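Local coordinates for protein aryl acylamidase (bacterium CSBL00001, PDB 4YJ6) that probably hydrolyses the amide bond of aryl acylamides, as an aryl acylamidase of the amidase signature family, at residues Y50-E55 with K90-P94; A60-R66 with E123-L127; P80-K84 with S114-M120. All coordinates share one frame; numbering follows the deposited sequence.

In the fold
The three contacts all reach one mixed sheet, ordered 48-51, 126-131, 80-84. Interaction 3 packs helix 115-122 on this sheet, interaction 2 joins helix 53-69 to the start of strand 126-131, and interaction 1 ties the end of strand 48-51 and the start of helix 53-69, which interaction 2 also uses, to the loop after strand 80-84. Their centres lie about 11 Å (1 and 3), 14 Å (2 and 3) and 15 Å (1 and 2) apart. Leu126 O is 2.9 Å from Thr81 N, a probable hydrogen bond, and Trp93 CE3 packs 3.9 Å from Met83 SE. Lys84 NZ bonds Ser163 OG and Ser164 OG, consistent with Lys84 being the lysine of the family's Ser-cisSer-Lys triad.

Interaction 1 (Y50-E55 with K90-P94); sequences YKAYDE and KPGWP
Lys90 meets Glu55 in a salt bridge, its NZ 2.8 Å from OE2 and approaching on the syn side of the carboxylate, though tilted out of its plane. The lysine chain is extended as far as CE and bends at the last torsion (chi4 -55°), which turns NZ onto the acid while CD lies over one face of the Trp93 indole. A type II beta turn carries the chain through Pro91 and Gly92 to Trp93, closed by Trp93 N to Lys90 O at 2.9 Å. Trp93 NE1 donates to Glu55 OE1 at 2.9 Å, a nearly straight bond (171°) in the indole plane that reaches OE1 from above the carboxylate plane, so each carboxylate oxygen has its donor. Glu55 lies in the first turn of helix 53-69, whose N-cap is Ala52, and the loop grips the junction between strand 48-51 and this helix. Ala52 CB presses on the benzo part of the indole, 3.3 Å from Trp93 CZ2. Across the face opposite Lys90 CD, the edge of Tyr50 forms a T-shaped pair with the five-membered ring, centroids 5.2 Å apart and planes at 61°. Pro94 adds a CH-pi contact: CD stands 3.4 Å from the Tyr50 ring centroid, almost on the ring normal.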
loop_
_atom_site.group_PDB
_atom_site.type_symbol
_atom_site.label_atom_id
_atom_site.label_comp_id
_atom_site.label_asym_id
_atom_site.label_seq_id
_atom_site.Cartn_x
_atom_site.Cartn_y
_atom_site.Cartn_z
ATOM N N TYR A 50 -8.175 10.198 11.583
ATOM C CA TYR A 50 -7.727 11.407 12.314
ATOM C C TYR A 50 -7.752 12.567 11.334
ATOM O O TYR A 50 -7.314 12.414 10.183
ATOM C CB TYR A 50 -6.297 11.232 12.862
ATOM C CG TYR A 50 -5.746 12.494 13.493
ATOM C CD1 TYR A 50 -6.322 13.011 14.648
ATOM C CD2 TYR A 50 -4.631 13.157 12.945
ATOM C CE1 TYR A 50 -5.836 14.162 15.231
ATOM C CE2 TYR A 50 -4.126 14.321 13.546
ATOM C CZ TYR A 50 -4.743 14.798 14.687
ATOM O OH TYR A 50 -4.274 15.940 15.304
ATOM N N LYS A 51 -8.251 13.726 11.779
ATOM C CA LYS A 51 -8.301 14.901 10.933
ATOM C C LYS A 51 -7.376 15.940 11.536
ATOM O O LYS A 51 -7.478 16.243 12.739
ATOM C CB LYS A 51 -9.739 15.434 10.860
ATOM C CG LYS A 51 -10.673 14.448 10.171
ATOM C CD LYS A 51 -12.167 14.781 10.355
ATOM C CE LYS A 51 -13.027 13.771 9.572
ATOM N NZ LYS A 51 -14.500 14.054 9.690
ATOM N N ALA A 52 -6.462 16.451 10.712
ATOM C CA ALA A 52 -5.485 17.462 11.142
ATOM C C ALA A 52 -5.744 18.752 10.357
ATOM O O ALA A 52 -4.832 19.361 9.780
ATOM C CB ALA A 52 -4.047 16.974 10.896
ATOM N N TYR A 53 -6.990 19.179 10.376
ATOM C CA TYR A 53 -7.397 20.252 9.499
ATOM C C TYR A 53 -6.693 21.557 9.861
ATOM O O TYR A 53 -6.237 22.300 8.986
ATOM C CB TYR A 53 -8.908 20.434 9.576
ATOM C CG TYR A 53 -9.724 19.316 8.979
ATOM C CD1 TYR A 53 -9.127 18.282 8.243
ATOM C CD2 TYR A 53 -11.106 19.304 9.128
ATOM C CE1 TYR A 53 -9.917 17.286 7.649
ATOM C CE2 TYR A 53 -11.885 18.309 8.540
ATOM C CZ TYR A 53 -11.275 17.305 7.810
ATOM O OH TYR A 53 -12.044 16.308 7.231
ATOM N N ASP A 54 -6.606 21.887 11.147
ATOM C CA ASP A 54 -5.995 23.182 11.460
ATOM C C ASP A 54 -4.508 23.186 11.124
ATOM O O ASP A 54 -3.971 24.191 10.667
ATOM C CB ASP A 54 -6.207 23.568 12.942
ATOM C CG ASP A 54 -7.580 24.165 13.198
ATOM O OD1 ASP A 54 -8.348 24.382 12.233
ATOM O OD2 ASP A 54 -7.887 24.418 14.386
ATOM N N GLU A 55 -3.838 22.043 11.291
ATOM C CA GLU A 55 -2.432 22.005 10.955
ATOM C C GLU A 55 -2.254 22.262 9.472
ATOM O O GLU A 55 -1.335 22.983 9.057
ATOM C CB GLU A 55 -1.813 20.652 11.303
ATOM C CG GLU A 55 -0.306 20.678 11.126
ATOM C CD GLU A 55 0.359 19.364 11.438
ATOM O OE1 GLU A 55 0.427 19.019 12.641
ATOM O OE2 GLU A 55 0.789 18.680 10.484
ATOM N N LYS A 90 4.280 10.941 13.743
ATOM C CA LYS A 90 4.337 12.338 13.316
ATOM C C LYS A 90 4.114 13.142 14.587
ATOM O O LYS A 90 3.124 12.944 15.283
ATOM C CB LYS A 90 3.272 12.673 12.269
ATOM C CG LYS A 90 3.395 14.153 11.840
ATOM C CD LYS A 90 2.549 14.485 10.672
ATOM C CE LYS A 90 2.975 15.841 10.037
ATOM N NZ LYS A 90 3.011 17.029 10.950
ATOM N N PRO A 91 5.048 14.027 14.911
ATOM C CA PRO A 91 4.969 14.635 16.252
ATOM C C PRO A 91 3.608 15.274 16.560
ATOM O O PRO A 91 3.071 16.034 15.741
ATOM C CB PRO A 91 6.105 15.647 16.224
ATOM C CG PRO A 91 7.150 14.971 15.354
ATOM C CD PRO A 91 6.314 14.336 14.227
ATOM N N GLY A 92 3.033 14.919 17.714
ATOM C CA GLY A 92 1.736 15.442 18.108
ATOM C C GLY A 92 0.517 14.732 17.539
ATOM O O GLY A 92 -0.608 15.041 17.928
ATOM N N TRP A 93 0.719 13.761 16.643
ATOM C CA TRP A 93 -0.403 13.068 16.027
ATOM C C TRP A 93 -0.649 11.725 16.720
ATOM O O TRP A 93 0.244 11.173 17.365
ATOM C CB TRP A 93 -0.112 12.798 14.548
ATOM C CG TRP A 93 -0.219 14.018 13.660
ATOM C CD1 TRP A 93 0.054 15.332 13.990
ATOM C CD2 TRP A 93 -0.644 14.023 12.306
ATOM N NE1 TRP A 93 -0.179 16.153 12.890
ATOM C CE2 TRP A 93 -0.612 15.369 11.849
ATOM C CE3 TRP A 93 -1.048 13.015 11.423
ATOM C CZ2 TRP A 93 -0.963 15.723 10.544
ATOM C CZ3 TRP A 93 -1.414 13.368 10.119
ATOM C CH2 TRP A 93 -1.349 14.714 9.687
ATOM N N PRO A 94 -1.868 11.208 16.599
ATOM C CA PRO A 94 -2.132 9.922 17.258
ATOM C C PRO A 94 -1.457 8.786 16.521
ATOM O O PRO A 94 -0.936 8.960 15.417
ATOM C CB PRO A 94 -3.662 9.785 17.205
ATOM C CG PRO A 94 -4.123 10.732 16.173
ATOM C CD PRO A 94 -3.075 11.794 15.984
#

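Interaction 2 (A60-R66 with E123-L127); sequences AAALERR and EDSLL
Arg66 bends at chi3 (-84°), which swings its guanidinium end-on toward Asp124, whose CG is turned anti to its own carbonyl carbon and beside its backbone N. Arg66 NH1 lies 2.8 Å from Asp124 OD2 and Arg66 NH2 2.8 Å from Asp124 OD1, both N-H...O angles being 169°. The two oxygens lie close to the guanidinium plane, yet the planes of the two groups are 39° apart: OD2 is met on its syn side but tilted out of the carboxylate plane, OD1 from still further above it. Leu63 CD2 lies over one guanidinium face, toward its rim, 3.7 Å above the plane, and is 4.0 Å from Asp124 OD2. Deeper in the contact the packing is apolar and looser. Leu126 CD1 sits 4.4 Å from Ala60 CB and 4.5 Å from Leu63 CD1, and Val31 of helix 27-45 touches both Ala60 and Leu126. Asp124, at positive phi, is the C-prime residue of a Schellman motif, with Ser125 N bonded to Met120 O and Asp124 N to Ser121 O. The salt bridge fastens helix 53-69 to the point where helix 115-122 ends and the chain turns into strand 126-131. OD2 also accepts from Gly74 N, and Arg66 NH1 also donates to Pro72 O. Three N-H donors on one carboxylate would favour its ionised form and probably limit its rotation, at the partly exposed end of an otherwise buried contact.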
loop_
_atom_site.group_PDB
_atom_site.type_symbol
_atom_site.label_atom_id
_atom_site.label_comp_id
_atom_site.label_asym_id
_atom_site.label_seq_id
_atom_site.Cartn_x
_atom_site.Cartn_y
_atom_site.Cartn_z
ATOM N N ALA A 60 -0.844 25.626 5.009
ATOM C CA ALA A 60 -1.278 26.256 3.750
ATOM C C ALA A 60 -1.043 27.762 3.781
ATOM O O ALA A 60 -0.665 28.352 2.761
ATOM C CB ALA A 60 -2.738 25.972 3.495
ATOM N N ALA A 61 -1.303 28.402 4.929
ATOM C CA ALA A 61 -1.065 29.877 5.034
ATOM C C ALA A 61 0.393 30.220 4.811
ATOM O O ALA A 61 0.723 31.190 4.134
ATOM C CB ALA A 61 -1.547 30.436 6.409
ATOM N N ALA A 62 1.289 29.413 5.376
ATOM C CA ALA A 62 2.718 29.658 5.236
ATOM C C ALA A 62 3.162 29.390 3.786
ATOM O O ALA A 62 3.993 30.110 3.237
ATOM C CB ALA A 62 3.503 28.777 6.237
ATOM N N LEU A 63 2.586 28.360 3.171
ATOM C CA LEU A 63 2.945 28.019 1.785
ATOM C C LEU A 63 2.455 29.135 0.867
ATOM O O LEU A 63 3.159 29.585 -0.065
ATOM C CB LEU A 63 2.273 26.697 1.405
ATOM C CG LEU A 63 2.940 25.760 0.380
ATOM C CD1 LEU A 63 1.904 24.923 -0.380
ATOM C CD2 LEU A 63 4.034 26.317 -0.530
ATOM N N GLU A 64 1.250 29.608 1.154
ATOM C CA GLU A 64 0.683 30.687 0.356
ATOM C C GLU A 64 1.583 31.917 0.451
ATOM O O GLU A 64 1.857 32.570 -0.574
ATOM C CB GLU A 64 -0.721 31.014 0.831
ATOM C CG GLU A 64 -1.330 32.240 0.106
ATOM C CD GLU A 64 -2.642 32.665 0.722
ATOM O OE1 GLU A 64 -3.708 32.361 0.142
ATOM O OE2 GLU A 64 -2.610 33.313 1.799
ATOM N N ARG A 65 2.064 32.224 1.660
ATOM C CA ARG A 65 2.938 33.393 1.800
ATOM C C ARG A 65 4.223 33.226 0.989
ATOM O O ARG A 65 4.644 34.143 0.296
ATOM C CB ARG A 65 3.259 33.670 3.263
ATOM C CG ARG A 65 3.987 35.019 3.451
ATOM C CD ARG A 65 4.741 35.111 4.823
ATOM N NE ARG A 65 5.755 34.068 4.933
ATOM C CZ ARG A 65 6.927 34.083 4.302
ATOM N NH1 ARG A 65 7.273 35.108 3.548
ATOM N NH2 ARG A 65 7.767 33.070 4.424
ATOM N N ARG A 66 4.848 32.050 1.046
ATOM C CA ARG A 66 6.053 31.816 0.276
ATOM C C ARG A 66 5.798 31.934 -1.232
ATOM O O ARG A 66 6.609 32.511 -1.951
ATOM C CB ARG A 66 6.650 30.450 0.592
ATOM C CG ARG A 66 7.314 30.421 1.979
ATOM C CD ARG A 66 8.044 29.098 2.184
ATOM N NE ARG A 66 7.141 28.052 2.656
ATOM C CZ ARG A 66 7.052 26.819 2.156
ATOM N NH1 ARG A 66 7.791 26.429 1.102
ATOM N NH2 ARG A 66 6.208 25.966 2.732
ATOM N N GLU A 123 8.487 18.359 0.878
ATOM C CA GLU A 123 8.360 18.938 -0.448
ATOM C C GLU A 123 6.999 19.632 -0.616
ATOM O O GLU A 123 6.490 19.797 -1.725
ATOM C CB GLU A 123 8.588 17.844 -1.501
ATOM C CG GLU A 123 10.054 17.402 -1.530
ATOM C CD GLU A 123 11.019 18.460 -2.065
ATOM O OE1 GLU A 123 10.606 19.366 -2.809
ATOM O OE2 GLU A 123 12.228 18.375 -1.739
ATOM N N ASP A 124 6.453 20.081 0.523
ATOM C CA ASP A 124 5.278 20.938 0.585
ATOM C C ASP A 124 3.957 20.307 0.178
ATOM O O ASP A 124 2.996 20.997 -0.079
ATOM C CB ASP A 124 5.518 22.254 -0.171
ATOM C CG ASP A 124 6.405 23.212 0.614
ATOM O OD1 ASP A 124 6.267 23.262 1.867
ATOM O OD2 ASP A 124 7.225 23.891 -0.039
ATOM N N SER A 125 3.872 18.976 0.203
ATOM C CA SER A 125 2.575 18.347 0.218
ATOM C C SER A 125 1.926 18.665 1.568
ATOM O O SER A 125 2.618 18.810 2.593
ATOM C CB SER A 125 2.742 16.817 -0.024
ATOM O OG SER A 125 1.495 16.143 0.064
ATOM N N LEU A 126 0.604 18.815 1.563
ATOM C CA LEU A 126 -0.146 19.211 2.772
ATOM C C LEU A 126 -0.834 17.983 3.371
ATOM O O LEU A 126 -1.689 17.370 2.722
ATOM C CB LEU A 126 -1.197 20.258 2.375
ATOM C CG LEU A 126 -0.514 21.543 1.873
ATOM C CD1 LEU A 126 -1.523 22.466 1.142
ATOM C CD2 LEU A 126 0.171 22.266 3.052
ATOM N N LEU A 127 -0.463 17.634 4.596
ATOM C CA LEU A 127 -1.013 16.460 5.273
ATOM C C LEU A 127 -2.306 16.803 5.989
ATOM O O LEU A 127 -2.326 17.648 6.905
ATOM C CB LEU A 127 -0.025 15.913 6.300
ATOM C CG LEU A 127 1.344 15.517 5.776
ATOM C CD1 LEU A 127 2.290 15.171 6.963
ATOM C CD2 LEU A 127 1.157 14.364 4.871
#

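Interaction 3 (P80-K84 with S114-M120); sequences PTLMK and STYPLKM
Tyr116 and Thr81 make the hydrogen bond of this contact: Tyr116 OH donates to Thr81 OG1 at 2.6 Å, the threonine oxygen lying near the plane of the phenol ring. Tyr116 CG is anti to the backbone N (chi1 -173°), which sends the ring from the helix straight to the strand. OG1 also bonds Val178 O, so this buried hydroxyl has two hydrogen-bond partners.

Van der Waals contacts make up the rest. Leu82 O lies 3.6 Å from Tyr116 CE2, and within the helix Met120 CG lies over the centre of one ring face, 3.5 Å above its plane. Met83, modelled as selenomethionine, bends at chi3 (-62°) and thereby lays CE 3.7 Å from Pro117 CG and 3.4 Å from Ser114 OG, with SE 3.9 Å from Pro117 CG.

The axes of the segments 80-84 and 115-120 pass 8.4 Å apart at 151°, close to antiparallel. Strand 80-84, helix 115-122 and the parallel strand 126-131 form a beta-alpha-beta crossover in which the helix packs on the sheet; Pro117 also touches Leu127 of strand 126-131. Beyond Tyr116 and Met120 lies Leu241 of helix 231-241, while Leu82 pairs through its backbone with Gly180 of strand 178-183.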
loop_
_atom_site.group_PDB
_atom_site.type_symbol
_atom_site.label_atom_id
_atom_site.label_comp_id
_atom_site.label_asym_id
_atom_site.label_seq_id
_atom_site.Cartn_x
_atom_site.Cartn_y
_atom_site.Cartn_z
ATOM N N PRO A 80 -2.625 17.795 -1.642
ATOM C CA PRO A 80 -3.158 17.302 -0.369
ATOM C C PRO A 80 -3.013 15.798 -0.246
ATOM O O PRO A 80 -3.194 15.099 -1.233
ATOM C CB PRO A 80 -4.635 17.677 -0.443
ATOM C CG PRO A 80 -4.968 17.597 -1.924
ATOM C CD PRO A 80 -3.686 18.041 -2.644
ATOM N N THR A 81 -2.723 15.301 0.949
ATOM C CA THR A 81 -2.584 13.859 1.094
ATOM C C THR A 81 -2.859 13.483 2.548
ATOM O O THR A 81 -3.042 14.367 3.403
ATOM C CB THR A 81 -1.162 13.384 0.642
ATOM O OG1 THR A 81 -1.154 11.945 0.573
ATOM C CG2 THR A 81 -0.074 13.831 1.640
ATOM N N LEU A 82 -2.940 12.186 2.829
ATOM C CA LEU A 82 -3.063 11.704 4.210
ATOM C C LEU A 82 -2.100 10.532 4.419
ATOM O O LEU A 82 -1.780 9.819 3.437
ATOM C CB LEU A 82 -4.496 11.236 4.511
ATOM C CG LEU A 82 -5.571 12.314 4.658
ATOM C CD1 LEU A 82 -6.095 12.774 3.298
ATOM C CD2 LEU A 82 -6.718 11.750 5.487
HETATM N N MSE A 83 -1.637 10.350 5.658
HETATM C CA MSE A 83 -0.697 9.241 5.956
HETATM C C MSE A 83 -1.558 8.125 6.550
HETATM O O MSE A 83 -2.772 8.315 6.839
HETATM C CB MSE A 83 0.374 9.681 6.957
HETATM C CG MSE A 83 -0.278 9.931 8.303
HETATM SE SE MSE A 83 1.046 10.295 9.622
HETATM C CE MSE A 83 2.059 8.629 9.624
ATOM N N LYS A 84 -0.933 6.971 6.741
ATOM C CA LYS A 84 -1.637 5.784 7.259
ATOM C C LYS A 84 -1.438 5.608 8.766
ATOM O O LYS A 84 -0.305 5.706 9.275
ATOM C CB LYS A 84 -1.081 4.566 6.527
ATOM C CG LYS A 84 -1.647 3.208 7.014
ATOM C CD LYS A 84 -1.076 2.125 6.090
ATOM C CE LYS A 84 -1.409 0.748 6.638
ATOM N NZ LYS A 84 -0.864 -0.302 5.751
ATOM N N SER A 114 7.694 8.894 10.736
ATOM C CA SER A 114 7.711 7.836 9.719
ATOM C C SER A 114 7.912 8.505 8.357
ATOM O O SER A 114 7.777 9.721 8.224
ATOM C CB SER A 114 6.467 6.977 9.796
ATOM O OG SER A 114 5.311 7.752 9.756
ATOM N N THR A 115 8.261 7.723 7.337
ATOM C CA THR A 115 8.852 8.324 6.129
ATOM C C THR A 115 7.874 9.139 5.313
ATOM O O THR A 115 8.205 10.231 4.860
ATOM C CB THR A 115 9.423 7.224 5.249
ATOM O OG1 THR A 115 10.416 6.534 6.021
ATOM C CG2 THR A 115 10.047 7.845 3.956
ATOM N N TYR A 116 6.683 8.614 5.078
ATOM C CA TYR A 116 5.752 9.323 4.193
ATOM C C TYR A 116 5.429 10.771 4.695
ATOM O O TYR A 116 5.599 11.697 3.941
ATOM C CB TYR A 116 4.492 8.485 3.988
ATOM C CG TYR A 116 3.558 9.043 2.969
ATOM C CD1 TYR A 116 3.713 8.700 1.616
ATOM C CD2 TYR A 116 2.488 9.850 3.346
ATOM C CE1 TYR A 116 2.865 9.183 0.664
ATOM C CE2 TYR A 116 1.604 10.334 2.377
ATOM C CZ TYR A 116 1.807 9.978 1.044
ATOM O OH TYR A 116 0.960 10.432 0.072
ATOM N N PRO A 117 4.970 10.946 5.954
ATOM C CA PRO A 117 4.663 12.333 6.383
ATOM C C PRO A 117 5.892 13.261 6.345
ATOM O O PRO A 117 5.779 14.416 5.937
ATOM C CB PRO A 117 4.114 12.153 7.805
ATOM C CG PRO A 117 4.690 10.836 8.319
ATOM C CD PRO A 117 4.656 9.951 7.011
ATOM N N LEU A 118 7.055 12.733 6.724
ATOM C CA LEU A 118 8.276 13.526 6.760
ATOM C C LEU A 118 8.613 14.001 5.351
ATOM O O LEU A 118 8.769 15.206 5.112
ATOM C CB LEU A 118 9.430 12.690 7.317
ATOM C CG LEU A 118 10.779 13.414 7.281
ATOM C CD1 LEU A 118 10.771 14.595 8.254
ATOM C CD2 LEU A 118 11.904 12.454 7.602
ATOM N N LYS A 119 8.740 13.065 4.408
ATOM C CA LYS A 119 9.266 13.455 3.100
ATOM C C LYS A 119 8.229 14.164 2.250
ATOM O O LYS A 119 8.562 15.098 1.502
ATOM C CB LYS A 119 9.853 12.229 2.393
ATOM C CG LYS A 119 11.055 11.706 3.215
ATOM C CD LYS A 119 11.959 10.855 2.390
ATOM C CE LYS A 119 12.859 11.689 1.504
ATOM N NZ LYS A 119 13.622 10.763 0.621
HETATM N N MSE A 120 6.968 13.776 2.388
HETATM C CA MSE A 120 5.941 14.461 1.609
HETATM C C MSE A 120 5.783 15.915 2.077
HETATM O O MSE A 120 5.780 16.845 1.251
HETATM C CB MSE A 120 4.605 13.723 1.699
HETATM C CG MSE A 120 4.664 12.288 1.147
HETATM SE SE MSE A 120 4.869 12.368 -0.779
HETATM C CE MSE A 120 3.019 12.805 -1.292
#